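Local structure of Ceg4 (Legionella pneumophila subsp. pneumophila, 6AOK) at residues P11-T22 with E157-D167; Q50-K58 with V111-I119. The protein probably removes phosphate from phosphotyrosine with its N-terminal, magnesium-binding HAD-like phosphatase domain, attenuating MAPK pathways of the eukaryotic host. All coordinates share one frame; numbering follows the deposited sequence.

Contact 1 of 2, residues P11-T22 with E157-D167; sequences PKVIIFTDFDGT and ERANRVYILDD. With MG (magnesium ion), chain B.
D18 and D167 meet across the ends of two parallel strands on one magnesium ion: D18 OD2 binds it at 2.0 Å and D167 OD1 at 2.1 Å. The backbone O of D20 and three waters complete six ligands. The chi1 of D167, 63°, sets its carboxylate between its own backbone N and carbonyl carbon, turned back to the metal. T22 OG1 donates to the anti lone pair of D18 OD2, so that oxygen is gripped by both metal and hydroxyl. Behind it the D166 carboxylate stacks on that of D18, planes 4° apart; K144, outside the two segments, makes a salt bridge to each and so holds the pair together.

Further back, strands 13-17 and 161-165 run in register. On one face V13 CG1 lies 3.9 Å from Y163 CD1, and I15 CG2 touches L165 CD1; on the other, V162 CG1 comes in the plane of the F16 ring, at its edge, 3.8 Å from CD1. At the far end N160 OD1 takes the backbone N-H of K12 (3.0 Å), while N160 N returns a bond to K12 O. Acidic loops following two adjacent parallel strands and sharing magnesium, the first reading DxDxT, are characteristic of the HAD phosphatase active site.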
loop_
_atom_site.group_PDB
_atom_site.type_symbol
_atom_site.label_atom_id
_atom_site.label_comp_id
_atom_site.label_asym_id
_atom_site.label_seq_id
_atom_site.Cartn_x
_atom_site.Cartn_y
_atom_site.Cartn_z
ATOM N N PRO A 11 -19.766 0.118 9.833
ATOM C CA PRO A 11 -19.349 0.821 8.614
ATOM C C PRO A 11 -18.321 -0.004 7.841
ATOM O O PRO A 11 -17.659 -0.885 8.390
ATOM C CB PRO A 11 -18.703 2.105 9.152
ATOM C CG PRO A 11 -19.104 2.211 10.593
ATOM C CD PRO A 11 -19.311 0.809 11.054
ATOM N N LYS A 12 -18.182 0.303 6.552
ATOM C CA LYS A 12 -17.169 -0.330 5.711
ATOM C C LYS A 12 -16.338 0.737 5.030
ATOM O O LYS A 12 -16.875 1.726 4.540
ATOM C CB LYS A 12 -17.812 -1.200 4.648
ATOM C CG LYS A 12 -18.589 -2.420 5.242
ATOM C CD LYS A 12 -17.619 -3.486 5.777
ATOM C CE LYS A 12 -18.363 -4.643 6.410
ATOM N NZ LYS A 12 -17.400 -5.751 6.717
ATOM N N VAL A 13 -15.041 0.525 4.988
ATOM C CA VAL A 13 -14.108 1.416 4.304
ATOM C C VAL A 13 -13.311 0.581 3.330
ATOM O O VAL A 13 -12.921 -0.559 3.638
ATOM C CB VAL A 13 -13.159 2.133 5.285
ATOM C CG1 VAL A 13 -12.257 3.057 4.569
ATOM C CG2 VAL A 13 -13.945 2.843 6.383
ATOM N N ILE A 14 -13.082 1.140 2.152
ATOM C CA ILE A 14 -12.215 0.529 1.156
ATOM C C ILE A 14 -11.127 1.533 0.843
ATOM O O ILE A 14 -11.414 2.706 0.649
ATOM C CB ILE A 14 -12.966 0.150 -0.127
ATOM C CG1 ILE A 14 -14.104 -0.791 0.224
ATOM C CG2 ILE A 14 -11.949 -0.504 -1.189
ATOM C CD1 ILE A 14 -15.099 -0.936 -0.902
ATOM N N ILE A 15 -9.887 1.071 0.822
ATOM C CA ILE A 15 -8.747 1.905 0.507
ATOM C C ILE A 15 -8.173 1.438 -0.822
ATOM O O ILE A 15 -7.907 0.247 -1.007
ATOM C CB ILE A 15 -7.692 1.841 1.626
ATOM C CG1 ILE A 15 -8.289 2.381 2.923
ATOM C CG2 ILE A 15 -6.437 2.641 1.220
ATOM C CD1 ILE A 15 -7.473 2.025 4.084
ATOM N N PHE A 16 -7.915 2.383 -1.712
ATOM C CA PHE A 16 -7.116 2.121 -2.896
ATOM C C PHE A 16 -5.936 3.044 -2.767
ATOM O O PHE A 16 -6.101 4.257 -2.953
ATOM C CB PHE A 16 -7.887 2.416 -4.185
ATOM C CG PHE A 16 -9.009 1.461 -4.426
ATOM C CD1 PHE A 16 -10.323 1.821 -4.127
ATOM C CD2 PHE A 16 -8.759 0.205 -4.899
ATOM C CE1 PHE A 16 -11.361 0.931 -4.353
ATOM C CE2 PHE A 16 -9.767 -0.701 -5.060
ATOM C CZ PHE A 16 -11.079 -0.326 -4.782
ATOM N N THR A 17 -4.746 2.481 -2.490
ATOM C CA THR A 17 -3.581 3.324 -2.268
ATOM C C THR A 17 -2.446 2.859 -3.174
ATOM O O THR A 17 -2.217 1.656 -3.354
ATOM C CB THR A 17 -3.137 3.299 -0.790
ATOM O OG1 THR A 17 -2.010 4.149 -0.629
ATOM C CG2 THR A 17 -2.740 1.907 -0.377
ATOM N N ASP A 18 -1.767 3.817 -3.772
ATOM C CA ASP A 18 -0.480 3.577 -4.406
ATOM C C ASP A 18 0.550 3.114 -3.359
ATOM O O ASP A 18 0.350 3.265 -2.147
ATOM C CB ASP A 18 -0.030 4.884 -5.098
ATOM C CG ASP A 18 1.293 4.734 -5.830
ATOM O OD1 ASP A 18 1.480 3.719 -6.565
ATOM O OD2 ASP A 18 2.132 5.646 -5.674
ATOM N N PHE A 19 1.650 2.515 -3.833
ATOM C CA PHE A 19 2.728 2.153 -2.914
ATOM C C PHE A 19 3.894 3.138 -3.007
ATOM O O PHE A 19 4.086 3.950 -2.087
ATOM C CB PHE A 19 3.184 0.683 -3.143
ATOM C CG PHE A 19 4.247 0.237 -2.173
ATOM C CD1 PHE A 19 3.915 -0.066 -0.850
ATOM C CD2 PHE A 19 5.578 0.112 -2.583
ATOM C CE1 PHE A 19 4.881 -0.461 0.056
ATOM C CE2 PHE A 19 6.557 -0.284 -1.662
ATOM C CZ PHE A 19 6.202 -0.575 -0.355
ATOM N N ASP A 20 4.673 3.111 -4.099
ATOM C CA ASP A 20 5.913 3.897 -4.173
ATOM C C ASP A 20 5.597 5.377 -4.252
ATOM O O ASP A 20 4.930 5.811 -5.211
ATOM C CB ASP A 20 6.725 3.514 -5.408
ATOM C CG ASP A 20 7.165 2.080 -5.403
ATOM O OD1 ASP A 20 7.962 1.662 -4.508
ATOM O OD2 ASP A 20 6.678 1.348 -6.291
ATOM N N GLY A 21 6.135 6.159 -3.300
ATOM C CA GLY A 21 5.915 7.581 -3.287
ATOM C C GLY A 21 4.618 7.991 -2.615
ATOM O O GLY A 21 4.366 9.183 -2.459
ATOM N N THR A 22 3.809 7.036 -2.200
ATOM C CA THR A 22 2.607 7.305 -1.428
ATOM C C THR A 22 2.758 6.700 -0.042
ATOM O O THR A 22 2.848 7.424 0.965
ATOM C CB THR A 22 1.394 6.728 -2.198
ATOM O OG1 THR A 22 1.285 7.397 -3.485
ATOM C CG2 THR A 22 0.102 6.898 -1.387
ATOM N N GLU A 157 -19.006 -5.889 0.041
ATOM C CA GLU A 157 -20.018 -4.943 0.506
ATOM C C GLU A 157 -19.643 -3.502 0.168
ATOM O O GLU A 157 -18.491 -3.165 0.213
ATOM C CB GLU A 157 -20.221 -5.002 1.995
ATOM C CG GLU A 157 -19.758 -6.286 2.614
ATOM C CD GLU A 157 -20.796 -6.860 3.504
ATOM O OE1 GLU A 157 -21.892 -6.283 3.570
ATOM O OE2 GLU A 157 -20.515 -7.890 4.132
ATOM N N ARG A 158 -20.650 -2.697 -0.113
ATOM C CA ARG A 158 -20.485 -1.293 -0.482
ATOM C C ARG A 158 -19.874 -0.487 0.662
ATOM O O ARG A 158 -20.216 -0.667 1.835
ATOM C CB ARG A 158 -21.853 -0.724 -0.874
ATOM C CG ARG A 158 -21.971 0.774 -0.899
ATOM C CD ARG A 158 -22.954 1.170 -1.983
ATOM N NE ARG A 158 -22.420 0.825 -3.290
ATOM C CZ ARG A 158 -21.927 1.714 -4.144
ATOM N NH1 ARG A 158 -21.943 3.005 -3.842
ATOM N NH2 ARG A 158 -21.438 1.315 -5.309
ATOM N N ALA A 159 -18.958 0.397 0.312
ATOM C CA ALA A 159 -18.253 1.186 1.311
ATOM C C ALA A 159 -19.101 2.381 1.747
ATOM O O ALA A 159 -19.872 2.946 0.960
ATOM C CB ALA A 159 -16.919 1.702 0.740
ATOM N N ASN A 160 -18.977 2.744 3.017
ATOM C CA ASN A 160 -19.382 4.079 3.437
ATOM C C ASN A 160 -18.322 5.113 3.058
ATOM O O ASN A 160 -18.643 6.279 2.817
ATOM C CB ASN A 160 -19.651 4.095 4.954
ATOM C CG ASN A 160 -20.738 3.113 5.364
ATOM O OD1 ASN A 160 -20.488 1.921 5.592
ATOM N ND2 ASN A 160 -21.961 3.606 5.431
ATOM N N ARG A 161 -17.077 4.690 2.913
ATOM C CA ARG A 161 -15.997 5.596 2.563
ATOM C C ARG A 161 -14.995 4.868 1.687
ATOM O O ARG A 161 -14.635 3.726 1.984
ATOM C CB ARG A 161 -15.308 6.112 3.825
ATOM C CG ARG A 161 -14.379 7.267 3.581
ATOM C CD ARG A 161 -14.608 8.367 4.629
ATOM N NE ARG A 161 -15.989 8.514 5.086
ATOM C CZ ARG A 161 -16.995 8.926 4.325
ATOM N NH1 ARG A 161 -16.778 9.182 3.045
ATOM N NH2 ARG A 161 -18.214 9.049 4.834
ATOM N N VAL A 162 -14.548 5.527 0.618
ATOM C CA VAL A 162 -13.498 4.991 -0.245
ATOM C C VAL A 162 -12.360 5.983 -0.217
ATOM O O VAL A 162 -12.565 7.154 -0.558
ATOM C CB VAL A 162 -13.986 4.772 -1.693
ATOM C CG1 VAL A 162 -12.833 4.215 -2.561
ATOM C CG2 VAL A 162 -15.294 3.873 -1.722
ATOM N N TYR A 163 -11.160 5.522 0.189
ATOM C CA TYR A 163 -9.928 6.323 0.141
ATOM C C TYR A 163 -9.185 6.062 -1.163
ATOM O O TYR A 163 -9.080 4.907 -1.602
ATOM C CB TYR A 163 -8.989 5.967 1.286
ATOM C CG TYR A 163 -9.378 6.694 2.539
ATOM C CD1 TYR A 163 -10.461 6.279 3.278
ATOM C CD2 TYR A 163 -8.670 7.788 2.971
ATOM C CE1 TYR A 163 -10.817 6.940 4.417
ATOM C CE2 TYR A 163 -9.025 8.457 4.094
ATOM C CZ TYR A 163 -10.111 8.028 4.834
ATOM O OH TYR A 163 -10.508 8.714 5.991
ATOM N N ILE A 164 -8.672 7.137 -1.773
ATOM C CA ILE A 164 -7.832 7.054 -2.969
ATOM C C ILE A 164 -6.588 7.886 -2.725
ATOM O O ILE A 164 -6.698 9.090 -2.483
ATOM C CB ILE A 164 -8.541 7.562 -4.224
ATOM C CG1 ILE A 164 -9.919 6.896 -4.338
ATOM C CG2 ILE A 164 -7.659 7.273 -5.449
ATOM C CD1 ILE A 164 -10.902 7.636 -5.314
ATOM N N LEU A 165 -5.412 7.243 -2.776
ATOM C CA LEU A 165 -4.155 7.922 -2.471
ATOM C C LEU A 165 -3.186 7.627 -3.583
ATOM O O LEU A 165 -2.946 6.449 -3.890
ATOM C CB LEU A 165 -3.561 7.446 -1.142
ATOM C CG LEU A 165 -4.536 7.706 -0.004
ATOM C CD1 LEU A 165 -5.145 6.383 0.394
ATOM C CD2 LEU A 165 -3.886 8.401 1.187
ATOM N N ASP A 166 -2.625 8.670 -4.191
ATOM C CA ASP A 166 -1.608 8.423 -5.225
ATOM C C ASP A 166 -0.785 9.687 -5.436
ATOM O O ASP A 166 -1.333 10.794 -5.484
ATOM C CB ASP A 166 -2.250 7.972 -6.554
ATOM C CG ASP A 166 -1.315 7.139 -7.415
ATOM O OD1 ASP A 166 -0.154 7.567 -7.606
ATOM O OD2 ASP A 166 -1.740 6.053 -7.934
ATOM N N ASP A 167 0.535 9.523 -5.567
ATOM C CA ASP A 167 1.331 10.700 -5.877
ATOM C C ASP A 167 1.373 11.029 -7.364
ATOM O O ASP A 167 1.822 12.117 -7.714
ATOM C CB ASP A 167 2.788 10.564 -5.340
ATOM C CG ASP A 167 3.564 9.401 -6.001
ATOM O OD1 ASP A 167 3.073 8.242 -5.985
ATOM O OD2 ASP A 167 4.661 9.620 -6.577
HETATM MG MG MG B . 3.666 6.361 -6.703
HETATM O O HOH W 1 4.106 4.695 -7.806
HETATM O O HOH W 2 2.298 6.727 -8.259
HETATM O O HOH W 3 5.235 7.438 -7.622
#

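Contact 2 of 2, residues Q50-K58 with V111-I119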
loop_
_atom_site.group_PDB
_atom_site.type_symbol
_atom_site.label_atom_id
_atom_site.label_comp_id
_atom_site.label_asym_id
_atom_site.label_seq_id
_atom_site.Cartn_x
_atom_site.Cartn_y
_atom_site.Cartn_z
ATOM N N GLN A 50 18.108 -5.684 -14.307
ATOM C CA GLN A 50 17.254 -6.692 -14.906
ATOM C C GLN A 50 15.838 -6.155 -14.902
ATOM O O GLN A 50 15.524 -5.239 -14.145
ATOM C CB GLN A 50 17.312 -8.006 -14.115
ATOM C CG GLN A 50 18.730 -8.594 -14.052
ATOM C CD GLN A 50 18.674 -9.919 -13.322
ATOM O OE1 GLN A 50 18.635 -10.983 -13.972
ATOM N NE2 GLN A 50 18.629 -9.870 -11.953
ATOM N N ASP A 51 14.978 -6.722 -15.745
ATOM C CA ASP A 51 13.587 -6.302 -15.759
ATOM C C ASP A 51 13.241 -6.250 -14.285
ATOM O O ASP A 51 13.561 -7.180 -13.544
ATOM C CB ASP A 51 12.715 -7.326 -16.481
ATOM C CG ASP A 51 11.241 -6.976 -16.428
ATOM O OD1 ASP A 51 10.847 -6.189 -15.541
ATOM O OD2 ASP A 51 10.477 -7.488 -17.272
ATOM N N TYR A 52 12.594 -5.181 -13.841
ATOM C CA TYR A 52 12.307 -5.069 -12.403
ATOM C C TYR A 52 11.045 -5.806 -12.035
ATOM O O TYR A 52 10.878 -6.227 -10.882
ATOM C CB TYR A 52 12.191 -3.605 -11.939
ATOM C CG TYR A 52 10.833 -3.000 -12.230
ATOM C CD1 TYR A 52 10.588 -2.387 -13.453
ATOM C CD2 TYR A 52 9.792 -3.104 -11.314
ATOM C CE1 TYR A 52 9.331 -1.868 -13.769
ATOM C CE2 TYR A 52 8.521 -2.599 -11.622
ATOM C CZ TYR A 52 8.311 -1.972 -12.839
ATOM O OH TYR A 52 7.034 -1.455 -13.127
ATOM N N LYS A 53 10.172 -6.015 -12.995
ATOM C CA LYS A 53 8.815 -6.435 -12.673
ATOM C C LYS A 53 8.692 -7.942 -12.732
ATOM O O LYS A 53 7.979 -8.528 -11.925
ATOM C CB LYS A 53 7.832 -5.749 -13.637
ATOM C CG LYS A 53 6.330 -6.146 -13.515
ATOM C CD LYS A 53 5.578 -5.180 -12.633
ATOM C CE LYS A 53 4.068 -5.590 -12.576
ATOM N NZ LYS A 53 3.428 -4.505 -11.918
ATOM N N ASN A 54 9.402 -8.582 -13.648
ATOM C CA ASN A 54 9.163 -9.989 -13.943
ATOM C C ASN A 54 10.325 -10.899 -13.601
ATOM O O ASN A 54 10.125 -12.108 -13.545
ATOM C CB ASN A 54 8.827 -10.175 -15.424
ATOM C CG ASN A 54 7.577 -9.411 -15.810
ATOM O OD1 ASN A 54 6.524 -9.571 -15.169
ATOM N ND2 ASN A 54 7.696 -8.535 -16.816
ATOM N N THR A 55 11.505 -10.369 -13.354
ATOM C CA THR A 55 12.605 -11.230 -12.935
ATOM C C THR A 55 12.280 -11.844 -11.567
ATOM O O THR A 55 11.868 -11.115 -10.653
ATOM C CB THR A 55 13.901 -10.416 -12.854
ATOM O OG1 THR A 55 14.181 -9.813 -14.131
ATOM C CG2 THR A 55 15.098 -11.342 -12.452
ATOM N N PRO A 56 12.465 -13.158 -11.371
ATOM C CA PRO A 56 12.107 -13.749 -10.071
ATOM C C PRO A 56 12.892 -13.101 -8.939
ATOM O O PRO A 56 14.069 -12.737 -9.074
ATOM C CB PRO A 56 12.449 -15.238 -10.250
ATOM C CG PRO A 56 12.244 -15.496 -11.758
ATOM C CD PRO A 56 12.806 -14.197 -12.370
HETATM N N MSE A 57 12.210 -12.880 -7.835
HETATM C CA MSE A 57 12.830 -12.214 -6.697
HETATM C C MSE A 57 13.493 -13.236 -5.803
HETATM O O MSE A 57 13.107 -14.409 -5.790
HETATM C CB MSE A 57 11.781 -11.410 -5.902
HETATM C CG MSE A 57 12.377 -10.495 -4.864
HETATM SE SE MSE A 57 11.250 -8.927 -4.468
HETATM C CE MSE A 57 11.543 -7.829 -6.019
ATOM N N LYS A 58 14.549 -12.823 -5.091
ATOM C CA LYS A 58 15.145 -13.703 -4.092
ATOM C C LYS A 58 14.089 -14.110 -3.067
ATOM O O LYS A 58 13.081 -13.429 -2.865
ATOM C CB LYS A 58 16.326 -13.000 -3.402
ATOM C CG LYS A 58 17.572 -12.984 -4.336
ATOM C CD LYS A 58 18.688 -12.121 -3.849
ATOM C CE LYS A 58 19.853 -12.061 -4.867
ATOM N NZ LYS A 58 20.878 -11.073 -4.339
ATOM N N VAL A 111 -2.540 -0.583 -5.206
ATOM C CA VAL A 111 -2.621 -0.647 -6.659
ATOM C C VAL A 111 -1.335 -0.042 -7.194
ATOM O O VAL A 111 -1.035 1.122 -6.916
ATOM C CB VAL A 111 -3.843 0.127 -7.176
ATOM C CG1 VAL A 111 -4.061 -0.125 -8.651
ATOM C CG2 VAL A 111 -5.160 -0.209 -6.301
ATOM N N THR A 112 -0.582 -0.816 -7.961
ATOM C CA THR A 112 0.814 -0.463 -8.089
ATOM C C THR A 112 1.367 -0.926 -9.436
ATOM O O THR A 112 0.860 -1.872 -10.039
ATOM C CB THR A 112 1.575 -1.128 -6.912
ATOM O OG1 THR A 112 2.891 -0.660 -6.915
ATOM C CG2 THR A 112 1.586 -2.666 -7.032
ATOM N N LYS A 113 2.427 -0.306 -9.882
ATOM C CA LYS A 113 3.218 -0.881 -10.969
ATOM C C LYS A 113 4.470 -1.568 -10.431
ATOM O O LYS A 113 5.327 -2.015 -11.230
ATOM C CB LYS A 113 3.612 0.181 -11.999
ATOM C CG LYS A 113 2.417 0.824 -12.713
ATOM C CD LYS A 113 2.785 2.155 -13.401
ATOM C CE LYS A 113 1.437 2.901 -13.557
ATOM N NZ LYS A 113 1.556 4.211 -14.187
ATOM N N ASN A 114 4.614 -1.608 -9.103
ATOM C CA ASN A 114 5.624 -2.436 -8.438
ATOM C C ASN A 114 5.097 -3.868 -8.334
ATOM O O ASN A 114 4.184 -4.268 -9.082
ATOM C CB ASN A 114 5.974 -1.863 -7.060
ATOM C CG ASN A 114 7.396 -2.180 -6.610
ATOM O OD1 ASN A 114 7.835 -3.340 -6.673
ATOM N ND2 ASN A 114 8.128 -1.146 -6.113
ATOM N N ARG A 115 5.639 -4.672 -7.426
ATOM C CA ARG A 115 5.257 -6.074 -7.449
ATOM C C ARG A 115 5.003 -6.517 -6.026
ATOM O O ARG A 115 5.619 -6.014 -5.086
ATOM C CB ARG A 115 6.338 -6.954 -8.097
ATOM C CG ARG A 115 7.713 -6.744 -7.481
ATOM C CD ARG A 115 8.742 -7.296 -8.417
ATOM N NE ARG A 115 8.691 -8.754 -8.481
ATOM C CZ ARG A 115 9.539 -9.494 -9.185
ATOM N NH1 ARG A 115 10.508 -8.911 -9.921
ATOM N NH2 ARG A 115 9.417 -10.834 -9.162
ATOM N N ALA A 116 4.051 -7.445 -5.877
ATOM C CA ALA A 116 3.677 -7.956 -4.554
ATOM C C ALA A 116 4.877 -8.470 -3.761
ATOM O O ALA A 116 4.935 -8.280 -2.535
ATOM C CB ALA A 116 2.637 -9.076 -4.719
ATOM N N GLU A 117 5.841 -9.138 -4.401
ATOM C CA GLU A 117 6.914 -9.709 -3.566
ATOM C C GLU A 117 7.684 -8.597 -2.870
ATOM O O GLU A 117 8.092 -8.737 -1.701
ATOM C CB GLU A 117 7.887 -10.593 -4.360
ATOM C CG GLU A 117 7.235 -11.701 -5.089
ATOM C CD GLU A 117 7.005 -11.340 -6.573
ATOM O OE1 GLU A 117 6.406 -10.274 -6.911
ATOM O OE2 GLU A 117 7.434 -12.141 -7.401
ATOM N N TYR A 118 7.840 -7.474 -3.551
ATOM C CA TYR A 118 8.629 -6.382 -2.999
ATOM C C TYR A 118 7.869 -5.686 -1.888
ATOM O O TYR A 118 8.423 -5.388 -0.815
ATOM C CB TYR A 118 8.946 -5.371 -4.104
ATOM C CG TYR A 118 9.713 -4.208 -3.527
ATOM C CD1 TYR A 118 9.137 -2.942 -3.411
ATOM C CD2 TYR A 118 11.027 -4.398 -3.080
ATOM C CE1 TYR A 118 9.892 -1.851 -2.849
ATOM C CE2 TYR A 118 11.769 -3.339 -2.540
ATOM C CZ TYR A 118 11.193 -2.080 -2.425
ATOM O OH TYR A 118 11.924 -1.009 -1.962
ATOM N N ILE A 119 6.594 -5.396 -2.146
ATOM C CA ILE A 119 5.750 -4.736 -1.160
ATOM C C ILE A 119 5.674 -5.572 0.114
ATOM O O ILE A 119 5.858 -5.049 1.213
ATOM C CB ILE A 119 4.351 -4.457 -1.765
ATOM C CG1 ILE A 119 4.470 -3.396 -2.881
ATOM C CG2 ILE A 119 3.385 -4.069 -0.675
ATOM C CD1 ILE A 119 3.195 -3.337 -3.778
HETATM O O HOH W 4 9.482 -13.934 -7.610
#
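The guanidinium of R115 is held almost all round by main-chain oxygens and one carboxylate, a striking amount of bonding for a single side chain. Its NH1 and NH2 point end-on at one atom, T55 O, with NH1 at 2.7 Å from it; NH1 also donates to Y52 O, which is met from above its carbonyl plane. On the remaining side, NE and NH2 take the two oxygens of E117 side-on, in a salt bridge with NH2 3.0 Å from OE2. All these partners lie in the guanidinium plane, so its rotation is fixed. One face lies against K53 O; over the opposite face comes the methyl of M57, a selenomethionine, whose CE is 3.7 Å from R115 CD. A bend at chi3 (-75°) turns that methyl back over the arginine, and SE rests on E117 CB. Water 4 joins M57 N to E117 OE2.

Beside this, Y52 and K53 hold the turn before the helix. The Y52 hydroxyl donates to K113 O at 2.6 Å, with that oxygen in the plane of the ring, while K53 CB sits over the ring centre. K53 bends at chi2 (95°) to bring NZ to N114 O, 2.9 Å away, with a weak second bond to K113 O; E140 O is a further partner of NZ. The loop is itself braced by an Asx turn, in which D51 OD1 accepts from K53 N.

R115 is the N-cap residue of helix 116-125, and the turn 112-115 leads into it from strand 106-111. The loop 50-58, between helices 35-39 and 60-71, is thus pinned to the start of that helix, with Y37 of helix 35-39 touching Y52, M57 and R115.

From the N terminus the chain first lays down central strand 13-17 and its metal-binding loop, then leaves for the helical region that carries 50-58. It comes back through strand 106-111, and contact 2 closes the shorter loop where this strand gives way to helix 116-125. Contact 1 closes the longer one, once strand 161-165 has come in on the other side of 13-17; contact 2 falls wholly within that span. The two meet near the magnesium: T17 O probably accepts from V111 N, and N114 ND2 bonds to D20 OD2. Contact 1 therefore ties the middle of the sheet together, and contact 2 fastens the helical region, probably a cap insertion as in HAD relatives, to the start of helix 116-125.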